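PDB 5EJY: myosin-I heavy chain, which moves along actin as an ATP-driven motor in early phagocytosis and adhesion, the chain here being its first MyTH4-FERM tail module. Local coordinates for residues 12-17 with 143-148; 37-42 with 109-114; 48-53 with 102-107; 245-250 with 287-292. All coordinates share one frame; numbering follows the deposited sequence.

Contact 1 (12-17 with 143-148); sequences SLYSFY and IKYFAA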
loop_
_atom_site.group_PDB
_atom_site.type_symbol
_atom_site.label_atom_id
_atom_site.label_comp_id
_atom_site.label_asym_id
_atom_site.label_seq_id
_atom_site.Cartn_x
_atom_site.Cartn_y
_atom_site.Cartn_z
ATOM N N SER A 12 -20.302 30.387 10.647
ATOM C CA SER A 12 -20.920 31.638 10.234
ATOM C C SER A 12 -19.885 32.683 9.806
ATOM O O SER A 12 -20.206 33.607 9.074
ATOM C CB SER A 12 -21.844 32.186 11.340
ATOM O OG SER A 12 -21.135 32.425 12.544
ATOM N N LEU A 13 -18.648 32.525 10.258
ATOM C CA LEU A 13 -17.580 33.463 9.916
ATOM C C LEU A 13 -17.001 33.255 8.514
ATOM O O LEU A 13 -16.455 34.183 7.913
ATOM C CB LEU A 13 -16.458 33.377 10.947
ATOM C CG LEU A 13 -16.818 34.014 12.289
ATOM C CD1 LEU A 13 -15.820 33.611 13.371
ATOM C CD2 LEU A 13 -16.884 35.534 12.127
ATOM N N TYR A 14 -17.118 32.037 7.999
ATOM C CA TYR A 14 -16.535 31.715 6.705
ATOM C C TYR A 14 -17.616 31.447 5.680
ATOM O O TYR A 14 -18.063 30.316 5.497
ATOM C CB TYR A 14 -15.579 30.523 6.831
ATOM C CG TYR A 14 -14.355 30.842 7.654
ATOM C CD1 TYR A 14 -13.226 31.386 7.062
ATOM C CD2 TYR A 14 -14.331 30.611 9.020
ATOM C CE1 TYR A 14 -12.104 31.683 7.803
ATOM C CE2 TYR A 14 -13.213 30.906 9.771
ATOM C CZ TYR A 14 -12.103 31.445 9.157
ATOM O OH TYR A 14 -10.981 31.746 9.887
ATOM N N SER A 15 -18.042 32.507 5.012
ATOM C CA SER A 15 -19.105 32.405 4.034
ATOM C C SER A 15 -18.526 32.438 2.630
ATOM O O SER A 15 -17.794 33.364 2.292
ATOM C CB SER A 15 -20.083 33.569 4.204
ATOM O OG SER A 15 -20.990 33.596 3.121
ATOM N N PHE A 16 -18.866 31.442 1.814
ATOM C CA PHE A 16 -18.358 31.378 0.444
ATOM C C PHE A 16 -18.719 32.627 -0.355
ATOM O O PHE A 16 -18.022 32.983 -1.298
ATOM C CB PHE A 16 -18.874 30.132 -0.285
ATOM C CG PHE A 16 -18.202 29.892 -1.617
ATOM C CD1 PHE A 16 -16.854 29.557 -1.682
ATOM C CD2 PHE A 16 -18.916 30.004 -2.800
ATOM C CE1 PHE A 16 -16.232 29.343 -2.893
ATOM C CE2 PHE A 16 -18.305 29.782 -4.018
ATOM C CZ PHE A 16 -16.953 29.453 -4.069
ATOM N N TYR A 17 -19.822 33.279 0.015
ATOM C CA TYR A 17 -20.193 34.547 -0.603
ATOM C C TYR A 17 -19.014 35.512 -0.600
ATOM O O TYR A 17 -18.714 36.150 -1.608
ATOM C CB TYR A 17 -21.370 35.178 0.149
ATOM C CG TYR A 17 -21.751 36.556 -0.343
ATOM C CD1 TYR A 17 -22.592 36.706 -1.431
ATOM C CD2 TYR A 17 -21.274 37.701 0.285
ATOM C CE1 TYR A 17 -22.956 37.946 -1.889
ATOM C CE2 TYR A 17 -21.637 38.967 -0.169
ATOM C CZ TYR A 17 -22.484 39.072 -1.260
ATOM O OH TYR A 17 -22.868 40.300 -1.744
ATOM N N ILE A 143 -9.974 26.356 2.341
ATOM C CA ILE A 143 -10.454 25.197 3.081
ATOM C C ILE A 143 -11.489 25.504 4.171
ATOM O O ILE A 143 -12.377 24.712 4.390
ATOM C CB ILE A 143 -9.317 24.364 3.682
ATOM C CG1 ILE A 143 -9.876 23.067 4.278
ATOM C CG2 ILE A 143 -8.520 25.183 4.689
ATOM C CD1 ILE A 143 -8.810 21.986 4.460
ATOM N N LYS A 144 -11.360 26.631 4.862
ATOM C CA LYS A 144 -12.343 26.974 5.894
ATOM C C LYS A 144 -13.715 27.297 5.300
ATOM O O LYS A 144 -14.746 26.946 5.869
ATOM C CB LYS A 144 -11.846 28.128 6.758
ATOM C CG LYS A 144 -10.525 27.845 7.446
ATOM C CD LYS A 144 -10.686 27.696 8.948
ATOM C CE LYS A 144 -9.384 28.031 9.674
ATOM N NZ LYS A 144 -9.487 27.818 11.145
ATOM N N TYR A 145 -13.728 27.960 4.149
ATOM C CA TYR A 145 -14.983 28.265 3.481
ATOM C C TYR A 145 -15.641 26.984 3.012
ATOM O O TYR A 145 -16.854 26.825 3.111
ATOM C CB TYR A 145 -14.751 29.194 2.290
ATOM C CG TYR A 145 -14.206 30.542 2.684
ATOM C CD1 TYR A 145 -15.063 31.568 3.098
ATOM C CD2 TYR A 145 -12.846 30.797 2.656
ATOM C CE1 TYR A 145 -14.557 32.811 3.462
ATOM C CE2 TYR A 145 -12.338 32.031 3.022
ATOM C CZ TYR A 145 -13.201 33.032 3.423
ATOM O OH TYR A 145 -12.696 34.259 3.784
ATOM N N PHE A 146 -14.836 26.060 2.497
ATOM C CA PHE A 146 -15.389 24.822 1.986
ATOM C C PHE A 146 -15.861 23.967 3.144
ATOM O O PHE A 146 -16.903 23.333 3.069
ATOM C CB PHE A 146 -14.378 24.044 1.110
ATOM C CG PHE A 146 -14.922 22.744 0.623
ATOM C CD1 PHE A 146 -15.956 22.718 -0.297
ATOM C CD2 PHE A 146 -14.451 21.547 1.129
ATOM C CE1 PHE A 146 -16.496 21.506 -0.727
ATOM C CE2 PHE A 146 -14.999 20.331 0.706
ATOM C CZ PHE A 146 -16.008 20.316 -0.226
ATOM N N ALA A 147 -15.094 23.960 4.226
ATOM C CA ALA A 147 -15.499 23.197 5.403
ATOM C C ALA A 147 -16.812 23.729 5.979
ATOM O O ALA A 147 -17.659 22.963 6.445
ATOM C CB ALA A 147 -14.401 23.233 6.453
ATOM N N ALA A 148 -16.981 25.047 5.955
ATOM C CA ALA A 148 -18.239 25.632 6.441
ATOM C C ALA A 148 -19.390 25.160 5.565
ATOM O O ALA A 148 -20.486 24.829 6.041
ATOM C CB ALA A 148 -18.145 27.158 6.453
HETATM O O HOH W 1 -18.736 28.787 3.303
#
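The ring of Y14 carries K144 over one face and turns its edge toward the ring of Y145. K144 CB sits 3.7 Å from the Y14 ring centroid and 17° off the ring normal, a CH-pi contact, and the rest of the lysine chain follows the ring outward until CE passes near the phenol oxygen. At the edge, CD1 of Y14 stands over the centre of the Y145 face; the planes meet at 81°, a T-shaped pair. A148 meets the tyrosine's backbone, its CB lying 3.3 Å from Y14 O. With CG beside its own backbone N (chi1 -67°), the Y14 side chain is laid against the first turn of helix 143-155. An alanine in place of Y14 would probably leave the Y145 face without its edge partner and K144 CB without a ring to rest on, opening a gap beside the helix. One water joins the backbones, donating to Y14 O at 2.8 Å and to Y145 O at 2.7 Å, and weakly accepting from F16 N. The segment leading into helix 16-23 is therefore attached to helix 143-155 of the MyTH4 domain by aromatic and aliphatic contact, while the water supplies the polar link between the backbones.

Contact 2 (37-42 with 109-114); sequences SYQKSH and LIKQST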
loop_
_atom_site.group_PDB
_atom_site.type_symbol
_atom_site.label_atom_id
_atom_site.label_comp_id
_atom_site.label_asym_id
_atom_site.label_seq_id
_atom_site.Cartn_x
_atom_site.Cartn_y
_atom_site.Cartn_z
ATOM N N SER A 37 -23.767 30.396 -8.925
ATOM C CA SER A 37 -24.587 29.231 -8.642
ATOM C C SER A 37 -24.714 28.351 -9.867
ATOM O O SER A 37 -24.177 28.672 -10.928
ATOM C CB SER A 37 -25.980 29.668 -8.164
ATOM O OG SER A 37 -26.703 30.253 -9.227
ATOM N N TYR A 38 -25.448 27.253 -9.720
ATOM C CA TYR A 38 -25.568 26.241 -10.767
ATOM C C TYR A 38 -25.869 26.817 -12.148
ATOM O O TYR A 38 -26.715 27.704 -12.291
ATOM C CB TYR A 38 -26.657 25.214 -10.406
ATOM C CG TYR A 38 -27.035 24.341 -11.585
ATOM C CD1 TYR A 38 -26.294 23.215 -11.897
ATOM C CD2 TYR A 38 -28.108 24.666 -12.409
ATOM C CE1 TYR A 38 -26.606 22.424 -12.983
ATOM C CE2 TYR A 38 -28.437 23.874 -13.497
ATOM C CZ TYR A 38 -27.682 22.752 -13.778
ATOM O OH TYR A 38 -27.988 21.946 -14.855
ATOM N N GLN A 39 -25.191 26.298 -13.168
ATOM C CA GLN A 39 -25.578 26.592 -14.542
ATOM C C GLN A 39 -25.395 25.390 -15.456
ATOM O O GLN A 39 -24.530 24.544 -15.229
ATOM C CB GLN A 39 -24.826 27.796 -15.084
ATOM C CG GLN A 39 -23.402 27.493 -15.533
ATOM C CD GLN A 39 -22.641 28.755 -15.832
ATOM O OE1 GLN A 39 -22.401 29.564 -14.941
ATOM N NE2 GLN A 39 -22.268 28.943 -17.089
ATOM N N LYS A 40 -26.216 25.319 -16.496
ATOM C CA LYS A 40 -26.184 24.183 -17.407
ATOM C C LYS A 40 -25.199 24.414 -18.552
ATOM O O LYS A 40 -24.725 23.468 -19.180
ATOM C CB LYS A 40 -27.588 23.895 -17.949
ATOM C CG LYS A 40 -28.110 24.944 -18.917
ATOM C CD LYS A 40 -29.637 25.034 -18.864
ATOM C CE LYS A 40 -30.299 23.675 -19.069
ATOM N N SER A 41 -24.887 25.676 -18.812
ATOM C CA SER A 41 -23.993 26.028 -19.907
ATOM C C SER A 41 -22.525 26.093 -19.459
ATOM O O SER A 41 -22.234 26.273 -18.279
ATOM C CB SER A 41 -24.412 27.373 -20.488
ATOM O OG SER A 41 -24.287 28.391 -19.513
ATOM N N HIS A 42 -21.610 25.960 -20.414
ATOM C CA HIS A 42 -20.179 26.062 -20.136
ATOM C C HIS A 42 -19.828 27.439 -19.603
ATOM O O HIS A 42 -20.435 28.431 -20.001
ATOM C CB HIS A 42 -19.366 25.798 -21.406
ATOM C CG HIS A 42 -19.461 24.391 -21.902
ATOM N ND1 HIS A 42 -18.481 23.808 -22.677
ATOM C CD2 HIS A 42 -20.415 23.447 -21.727
ATOM C CE1 HIS A 42 -18.830 22.565 -22.960
ATOM N NE2 HIS A 42 -20.001 22.322 -22.396
ATOM N N LEU A 109 -17.358 22.991 -7.964
ATOM C CA LEU A 109 -18.271 22.019 -7.347
ATOM C C LEU A 109 -19.224 22.681 -6.344
ATOM O O LEU A 109 -20.397 22.306 -6.237
ATOM C CB LEU A 109 -17.489 20.882 -6.676
ATOM C CG LEU A 109 -16.537 20.156 -7.631
ATOM C CD1 LEU A 109 -15.693 19.103 -6.904
ATOM C CD2 LEU A 109 -17.309 19.534 -8.800
ATOM N N ILE A 110 -18.710 23.648 -5.593
ATOM C CA ILE A 110 -19.571 24.442 -4.713
ATOM C C ILE A 110 -20.640 25.120 -5.555
ATOM O O ILE A 110 -21.837 25.022 -5.265
ATOM C CB ILE A 110 -18.766 25.501 -3.957
ATOM C CG1 ILE A 110 -17.782 24.821 -3.002
ATOM C CG2 ILE A 110 -19.706 26.456 -3.186
ATOM C CD1 ILE A 110 -16.680 25.726 -2.502
ATOM N N LYS A 111 -20.195 25.786 -6.616
ATOM C CA LYS A 111 -21.084 26.474 -7.553
ATOM C C LYS A 111 -22.184 25.563 -8.103
ATOM O O LYS A 111 -23.372 25.903 -8.048
ATOM C CB LYS A 111 -20.260 27.080 -8.706
ATOM C CG LYS A 111 -21.058 27.444 -9.952
ATOM C CD LYS A 111 -20.134 27.949 -11.078
ATOM C CE LYS A 111 -20.900 28.085 -12.389
ATOM N NZ LYS A 111 -21.941 29.164 -12.284
ATOM N N GLN A 112 -21.796 24.409 -8.638
ATOM C CA GLN A 112 -22.763 23.537 -9.295
ATOM C C GLN A 112 -23.708 22.845 -8.317
ATOM O O GLN A 112 -24.709 22.258 -8.733
ATOM C CB GLN A 112 -22.068 22.489 -10.169
ATOM C CG GLN A 112 -21.433 23.059 -11.439
ATOM C CD GLN A 112 -22.455 23.721 -12.361
ATOM O OE1 GLN A 112 -22.765 24.901 -12.216
ATOM N NE2 GLN A 112 -22.969 22.960 -13.315
ATOM N N SER A 113 -23.378 22.888 -7.031
ATOM C CA SER A 113 -24.264 22.314 -6.024
ATOM C C SER A 113 -25.067 23.412 -5.310
ATOM O O SER A 113 -25.747 23.144 -4.320
ATOM C CB SER A 113 -23.479 21.474 -5.008
ATOM O OG SER A 113 -22.580 22.283 -4.263
ATOM N N THR A 114 -24.967 24.645 -5.806
ATOM C CA THR A 114 -25.695 25.776 -5.227
ATOM C C THR A 114 -26.925 26.092 -6.070
ATOM O O THR A 114 -26.810 26.325 -7.269
ATOM C CB THR A 114 -24.808 27.027 -5.133
ATOM O OG1 THR A 114 -23.779 26.803 -4.162
ATOM C CG2 THR A 114 -25.636 28.259 -4.716
#
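K111 and Q112 reach residues 37-39 through different bends: K111 runs extended from a CG anti to its backbone N (chi1 162°) and turns only at its last torsion, whereas Q112 folds at chi2 (-61°). The late turn in K111 puts NZ between two oxygens, donating to S37 O at 2.7 Å and to Q39 OE1, also at 2.7 Å. I35 O adds a weak third acceptor. The fold in Q112 lays its amide along the Q39 backbone, where both ends are used: Q39 N donates to Q112 OE1 at 3.0 Å, and Q112 NE2 returns a bond to Q39 O at 2.9 Å, with that oxygen close to the amide plane. The Y38 ring runs nearly parallel to the same amide, the planes 18° apart, with CD1 3.6 Å from Q112 NE2. Y38 N donates to T114 O at 3.0 Å, and S37 CB touches T114 CG2. The loop after helix 16-23 is thus fastened to the C-terminal end of helix 102-112 in the MyTH4 region. Two bonds to one backbone residue should fix the rotation of the Q112 amide, and the ammonium of the buried K111 is held by carbonyl oxygens, whose dipoles would probably help stabilise its charge.

Contact 3 (48-53 with 102-107); sequences LVHSDA and RDEIYC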
loop_
_atom_site.group_PDB
_atom_site.type_symbol
_atom_site.label_atom_id
_atom_site.label_comp_id
_atom_site.label_asym_id
_atom_site.label_seq_id
_atom_site.Cartn_x
_atom_site.Cartn_y
_atom_site.Cartn_z
ATOM N N LEU A 48 -11.669 31.185 -11.058
ATOM C CA LEU A 48 -10.679 31.964 -10.341
ATOM C C LEU A 48 -9.677 32.552 -11.332
ATOM O O LEU A 48 -9.716 32.252 -12.523
ATOM C CB LEU A 48 -9.976 31.109 -9.281
ATOM C CG LEU A 48 -10.917 30.452 -8.268
ATOM C CD1 LEU A 48 -10.153 29.559 -7.296
ATOM C CD2 LEU A 48 -11.714 31.534 -7.497
ATOM N N VAL A 49 -8.793 33.404 -10.847
ATOM C CA VAL A 49 -7.849 34.062 -11.741
ATOM C C VAL A 49 -6.542 33.285 -11.793
ATOM O O VAL A 49 -5.886 33.095 -10.772
ATOM C CB VAL A 49 -7.565 35.504 -11.295
ATOM C CG1 VAL A 49 -6.506 36.144 -12.193
ATOM C CG2 VAL A 49 -8.873 36.333 -11.284
ATOM N N HIS A 50 -6.168 32.837 -12.987
ATOM C CA HIS A 50 -4.885 32.171 -13.177
ATOM C C HIS A 50 -3.996 33.010 -14.106
ATOM O O HIS A 50 -4.406 33.375 -15.200
ATOM C CB HIS A 50 -5.095 30.752 -13.733
ATOM C CG HIS A 50 -6.078 29.934 -12.944
ATOM N ND1 HIS A 50 -5.719 29.209 -11.825
ATOM C CD2 HIS A 50 -7.410 29.744 -13.100
ATOM C CE1 HIS A 50 -6.787 28.608 -11.328
ATOM N NE2 HIS A 50 -7.826 28.909 -12.087
ATOM N N SER A 51 -2.784 33.322 -13.665
ATOM C CA SER A 51 -1.851 34.066 -14.510
ATOM C C SER A 51 -1.317 33.175 -15.633
ATOM O O SER A 51 -0.848 33.660 -16.664
ATOM C CB SER A 51 -0.686 34.604 -13.679
ATOM O OG SER A 51 0.068 33.546 -13.113
ATOM N N ASP A 52 -1.394 31.867 -15.421
ATOM C CA ASP A 52 -0.959 30.897 -16.415
ATOM C C ASP A 52 -2.112 30.650 -17.382
ATOM O O ASP A 52 -3.145 30.094 -17.004
ATOM C CB ASP A 52 -0.537 29.608 -15.706
ATOM C CG ASP A 52 -0.024 28.533 -16.659
ATOM O OD1 ASP A 52 -0.322 28.585 -17.869
ATOM O OD2 ASP A 52 0.652 27.607 -16.170
ATOM N N ALA A 53 -1.943 31.089 -18.626
ATOM C CA ALA A 53 -2.989 30.966 -19.635
ATOM C C ALA A 53 -3.429 29.519 -19.860
ATOM O O ALA A 53 -4.597 29.260 -20.164
ATOM C CB ALA A 53 -2.537 31.590 -20.944
ATOM N N ARG A 102 -6.470 23.459 -7.658
ATOM C CA ARG A 102 -7.309 22.756 -6.692
ATOM C C ARG A 102 -8.483 23.614 -6.253
ATOM O O ARG A 102 -9.636 23.134 -6.203
ATOM C CB ARG A 102 -6.482 22.317 -5.478
ATOM C CG ARG A 102 -5.457 21.239 -5.842
ATOM C CD ARG A 102 -4.604 20.847 -4.671
ATOM N NE ARG A 102 -3.680 19.774 -5.035
ATOM C CZ ARG A 102 -2.838 19.202 -4.189
ATOM N NH1 ARG A 102 -2.821 19.583 -2.924
ATOM N NH2 ARG A 102 -2.031 18.228 -4.602
ATOM N N ASP A 103 -8.209 24.876 -5.935
ATOM C CA ASP A 103 -9.303 25.739 -5.449
ATOM C C ASP A 103 -10.312 26.004 -6.553
ATOM O O ASP A 103 -11.522 26.027 -6.313
ATOM C CB ASP A 103 -8.776 27.033 -4.828
ATOM C CG ASP A 103 -8.071 26.791 -3.501
ATOM O OD1 ASP A 103 -8.208 25.679 -2.929
ATOM O OD2 ASP A 103 -7.385 27.710 -3.023
ATOM N N GLU A 104 -9.812 26.169 -7.775
ATOM C CA GLU A 104 -10.670 26.251 -8.953
ATOM C C GLU A 104 -11.686 25.111 -8.998
ATOM O O GLU A 104 -12.895 25.346 -9.111
ATOM C CB GLU A 104 -9.822 26.237 -10.231
ATOM C CG GLU A 104 -10.642 26.191 -11.514
ATOM C CD GLU A 104 -11.199 27.549 -11.906
ATOM O OE1 GLU A 104 -10.539 28.571 -11.618
ATOM O OE2 GLU A 104 -12.303 27.585 -12.496
ATOM N N ILE A 105 -11.188 23.876 -8.919
ATOM C CA ILE A 105 -12.040 22.697 -8.925
ATOM C C ILE A 105 -13.071 22.739 -7.805
ATOM O O ILE A 105 -14.264 22.513 -8.043
ATOM C CB ILE A 105 -11.206 21.386 -8.843
ATOM C CG1 ILE A 105 -10.325 21.236 -10.092
ATOM C CG2 ILE A 105 -12.115 20.163 -8.651
ATOM C CD1 ILE A 105 -9.076 20.370 -9.860
ATOM N N TYR A 106 -12.641 23.035 -6.584
ATOM C CA TYR A 106 -13.601 23.046 -5.486
ATOM C C TYR A 106 -14.675 24.125 -5.676
ATOM O O TYR A 106 -15.830 23.901 -5.361
ATOM C CB TYR A 106 -12.901 23.239 -4.145
ATOM C CG TYR A 106 -12.401 21.955 -3.517
ATOM C CD1 TYR A 106 -13.257 21.136 -2.795
ATOM C CD2 TYR A 106 -11.071 21.555 -3.659
ATOM C CE1 TYR A 106 -12.807 19.959 -2.210
ATOM C CE2 TYR A 106 -10.609 20.374 -3.069
ATOM C CZ TYR A 106 -11.484 19.589 -2.346
ATOM O OH TYR A 106 -11.047 18.424 -1.753
ATOM N N CYS A 107 -14.286 25.284 -6.198
ATOM C CA CYS A 107 -15.241 26.372 -6.415
ATOM C C CYS A 107 -16.268 25.988 -7.458
ATOM O O CYS A 107 -17.434 26.359 -7.344
ATOM C CB CYS A 107 -14.535 27.665 -6.840
ATOM S SG CYS A 107 -13.683 28.500 -5.525
#
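The side chains of L48 and E104 run antiparallel alongside one another, whereas the ring of H50 slants across the E104 side chain, with ring and carboxylate planes 50° apart. The glutamate chain leaves the helix with CG anti to its backbone N (chi1 175°) and bends at chi2, which carries OE1 to the loop. That oxygen accepts two bonds from opposite faces of the carboxylate: L48 N meets it at 2.9 Å on the syn side, and H50 NE2 at 2.8 Å from above the plane. From the histidine's side the bond is well directed, since OE1 lies only 10° out of the ring plane. The other oxygen, OE2, is taken by L47 N and the Q108 amide, so donors grip both oxygens of the buried carboxylate, an environment likely to stabilise its negative charge. Beside this polar group L48 extends its methyls along the helix, CD1 lying 3.8 Å from D103 CB and 4.1 Å from C107 SG. Helix 53-70 packs on H50 and E104 through Q55, T56 and A59, while Y19 of helix 16-23 touches both L48 and C107. The loop leading into helix 53-70 is thereby pinned to the first turns of helix 102-112.

Contact 4 (245-250 with 287-292); sequences FTIIES and FVFKKK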
loop_
_atom_site.group_PDB
_atom_site.type_symbol
_atom_site.label_atom_id
_atom_site.label_comp_id
_atom_site.label_asym_id
_atom_site.label_seq_id
_atom_site.Cartn_x
_atom_site.Cartn_y
_atom_site.Cartn_z
ATOM N N PHE A 245 5.502 -6.874 11.566
ATOM C CA PHE A 245 4.834 -7.221 10.307
ATOM C C PHE A 245 4.421 -5.968 9.535
ATOM O O PHE A 245 4.143 -4.934 10.132
ATOM C CB PHE A 245 3.573 -8.063 10.571
ATOM C CG PHE A 245 3.841 -9.532 10.823
ATOM C CD1 PHE A 245 4.528 -9.943 11.956
ATOM C CD2 PHE A 245 3.379 -10.497 9.934
ATOM C CE1 PHE A 245 4.736 -11.285 12.210
ATOM C CE2 PHE A 245 3.595 -11.852 10.171
ATOM C CZ PHE A 245 4.271 -12.247 11.315
ATOM N N THR A 246 4.390 -6.064 8.208
ATOM C CA THR A 246 3.860 -4.985 7.372
ATOM C C THR A 246 3.160 -5.627 6.198
ATOM O O THR A 246 3.239 -6.837 6.006
ATOM C CB THR A 246 4.958 -4.033 6.800
ATOM O OG1 THR A 246 5.733 -4.711 5.789
ATOM C CG2 THR A 246 5.882 -3.525 7.913
ATOM N N ILE A 247 2.502 -4.806 5.394
ATOM C CA ILE A 247 1.865 -5.285 4.186
ATOM C C ILE A 247 2.736 -4.830 3.030
ATOM O O ILE A 247 3.103 -3.659 2.960
ATOM C CB ILE A 247 0.444 -4.697 4.038
ATOM C CG1 ILE A 247 -0.457 -5.209 5.179
ATOM C CG2 ILE A 247 -0.150 -5.086 2.682
ATOM C CD1 ILE A 247 -1.801 -4.493 5.282
ATOM N N ILE A 248 3.077 -5.759 2.139
ATOM C CA ILE A 248 3.871 -5.433 0.961
ATOM C C ILE A 248 3.055 -5.629 -0.311
ATOM O O ILE A 248 1.971 -6.226 -0.279
ATOM C CB ILE A 248 5.196 -6.269 0.895
ATOM C CG1 ILE A 248 4.899 -7.769 0.888
ATOM C CG2 ILE A 248 6.113 -5.897 2.046
ATOM C CD1 ILE A 248 4.790 -8.368 -0.491
ATOM N N GLU A 249 3.559 -5.103 -1.425
ATOM C CA GLU A 249 2.920 -5.328 -2.711
ATOM C C GLU A 249 3.676 -6.396 -3.486
ATOM O O GLU A 249 4.904 -6.481 -3.429
ATOM C CB GLU A 249 2.812 -4.031 -3.528
ATOM C CG GLU A 249 4.092 -3.295 -3.696
ATOM C CD GLU A 249 3.938 -2.012 -4.508
ATOM O OE1 GLU A 249 4.487 -1.964 -5.617
ATOM O OE2 GLU A 249 3.280 -1.060 -4.039
ATOM N N SER A 250 2.930 -7.229 -4.190
ATOM C CA SER A 250 3.523 -8.305 -4.969
ATOM C C SER A 250 2.944 -8.288 -6.374
ATOM O O SER A 250 1.759 -8.544 -6.570
ATOM C CB SER A 250 3.259 -9.652 -4.302
ATOM O OG SER A 250 3.793 -10.715 -5.068
ATOM N N PHE A 287 -1.588 -8.123 -2.280
ATOM C CA PHE A 287 -0.999 -7.581 -1.070
ATOM C C PHE A 287 -0.580 -8.796 -0.261
ATOM O O PHE A 287 -1.299 -9.802 -0.234
ATOM C CB PHE A 287 -2.028 -6.804 -0.242
ATOM C CG PHE A 287 -2.423 -5.469 -0.813
ATOM C CD1 PHE A 287 -1.527 -4.408 -0.823
ATOM C CD2 PHE A 287 -3.723 -5.253 -1.263
ATOM C CE1 PHE A 287 -1.905 -3.165 -1.320
ATOM C CE2 PHE A 287 -4.100 -4.022 -1.760
ATOM C CZ PHE A 287 -3.178 -2.976 -1.788
ATOM N N VAL A 288 0.553 -8.710 0.421
ATOM C CA VAL A 288 0.976 -9.803 1.287
ATOM C C VAL A 288 1.371 -9.277 2.665
ATOM O O VAL A 288 2.073 -8.263 2.779
ATOM C CB VAL A 288 2.178 -10.565 0.678
ATOM C CG1 VAL A 288 2.493 -11.801 1.510
ATOM C CG2 VAL A 288 1.880 -10.960 -0.770
ATOM N N PHE A 289 0.906 -9.975 3.699
ATOM C CA PHE A 289 1.184 -9.637 5.099
ATOM C C PHE A 289 2.376 -10.486 5.570
ATOM O O PHE A 289 2.232 -11.694 5.752
ATOM C CB PHE A 289 -0.081 -9.959 5.912
ATOM C CG PHE A 289 -0.046 -9.529 7.363
ATOM C CD1 PHE A 289 0.353 -8.254 7.735
ATOM C CD2 PHE A 289 -0.489 -10.397 8.350
ATOM C CE1 PHE A 289 0.336 -7.858 9.084
ATOM C CE2 PHE A 289 -0.521 -10.008 9.703
ATOM C CZ PHE A 289 -0.105 -8.742 10.065
ATOM N N LYS A 290 3.550 -9.867 5.732
ATOM C CA LYS A 290 4.788 -10.597 6.018
ATOM C C LYS A 290 5.523 -9.979 7.185
ATOM O O LYS A 290 5.323 -8.808 7.491
ATOM C CB LYS A 290 5.769 -10.488 4.831
ATOM C CG LYS A 290 5.368 -11.162 3.552
ATOM C CD LYS A 290 6.568 -11.100 2.602
ATOM C CE LYS A 290 7.875 -11.251 3.402
ATOM N NZ LYS A 290 9.140 -11.169 2.589
ATOM N N LYS A 291 6.469 -10.724 7.758
ATOM C CA LYS A 291 7.268 -10.175 8.844
ATOM C C LYS A 291 8.486 -9.463 8.293
ATOM O O LYS A 291 9.322 -10.079 7.623
ATOM C CB LYS A 291 7.706 -11.251 9.839
ATOM C CG LYS A 291 8.375 -10.650 11.071
ATOM C CD LYS A 291 8.552 -11.677 12.183
ATOM C CE LYS A 291 9.176 -11.033 13.406
ATOM N NZ LYS A 291 9.134 -11.932 14.593
ATOM N N LYS A 292 8.582 -8.172 8.588
ATOM C CA LYS A 292 9.655 -7.340 8.043
ATOM C C LYS A 292 10.796 -7.165 9.041
ATOM O O LYS A 292 11.984 -7.226 8.683
ATOM C CB LYS A 292 9.099 -5.956 7.679
ATOM C CG LYS A 292 10.144 -4.971 7.102
ATOM C CD LYS A 292 9.457 -3.657 6.695
ATOM C CE LYS A 292 10.457 -2.621 6.172
ATOM N NZ LYS A 292 9.710 -1.366 5.834
HETATM O O HOH W 2 6.701 -7.094 5.506
#
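F245 spreads its ring over K291 and overlaps F289: K291 CB lies 3.9 Å from the F245 centroid, 14° off the normal, while F245 CD2 stands above the centre of the F289 ring. These two rings meet obliquely, planes at 43° and centroids 5.1 Å apart. An alanine at F245 would probably open a gap against F289 and leave the aliphatic part of K291 without its ring. On the same sheet face, I247 CG2 packs 3.8 Å from F287 CD1. The opposite face pairs I248 CD1 with V288 CB at 3.6 Å. Two antiparallel hydrogen-bonded pairs, T246 with K290 and I248 with V288, set the register; I248 N to V288 O measures 2.8 Å. A water also links T246 OG1 to K290 O. In the ubiquitin-like first lobe of the FERM domain, strand 285-291 lies between strands 201-207 and 245-251, and helices 223-233 and 264-277 pack on the face bearing I247, F287 and F289.

Overall arrangement
From the N terminus, residues 12-17 open the widest of three concentric loops, closed at 143-148 by contact 1. Within it, contact 2 joins 37-42 to 109-114, and inside that again contact 3 joins 48-53 to 102-107; both return to helix 102-112, at its C-terminal and N-terminal parts. This helix also meets contact 1: F16 CD2 lies 3.7 Å from I110 CG2, and F16 CZ is 3.7 Å from C107 SG. Together the three tie the N-terminal segments to the MyTH4 helices. Contact 4 follows in series, closing a separate loop in the FERM part, its centre about 42 Å from that of contact 1.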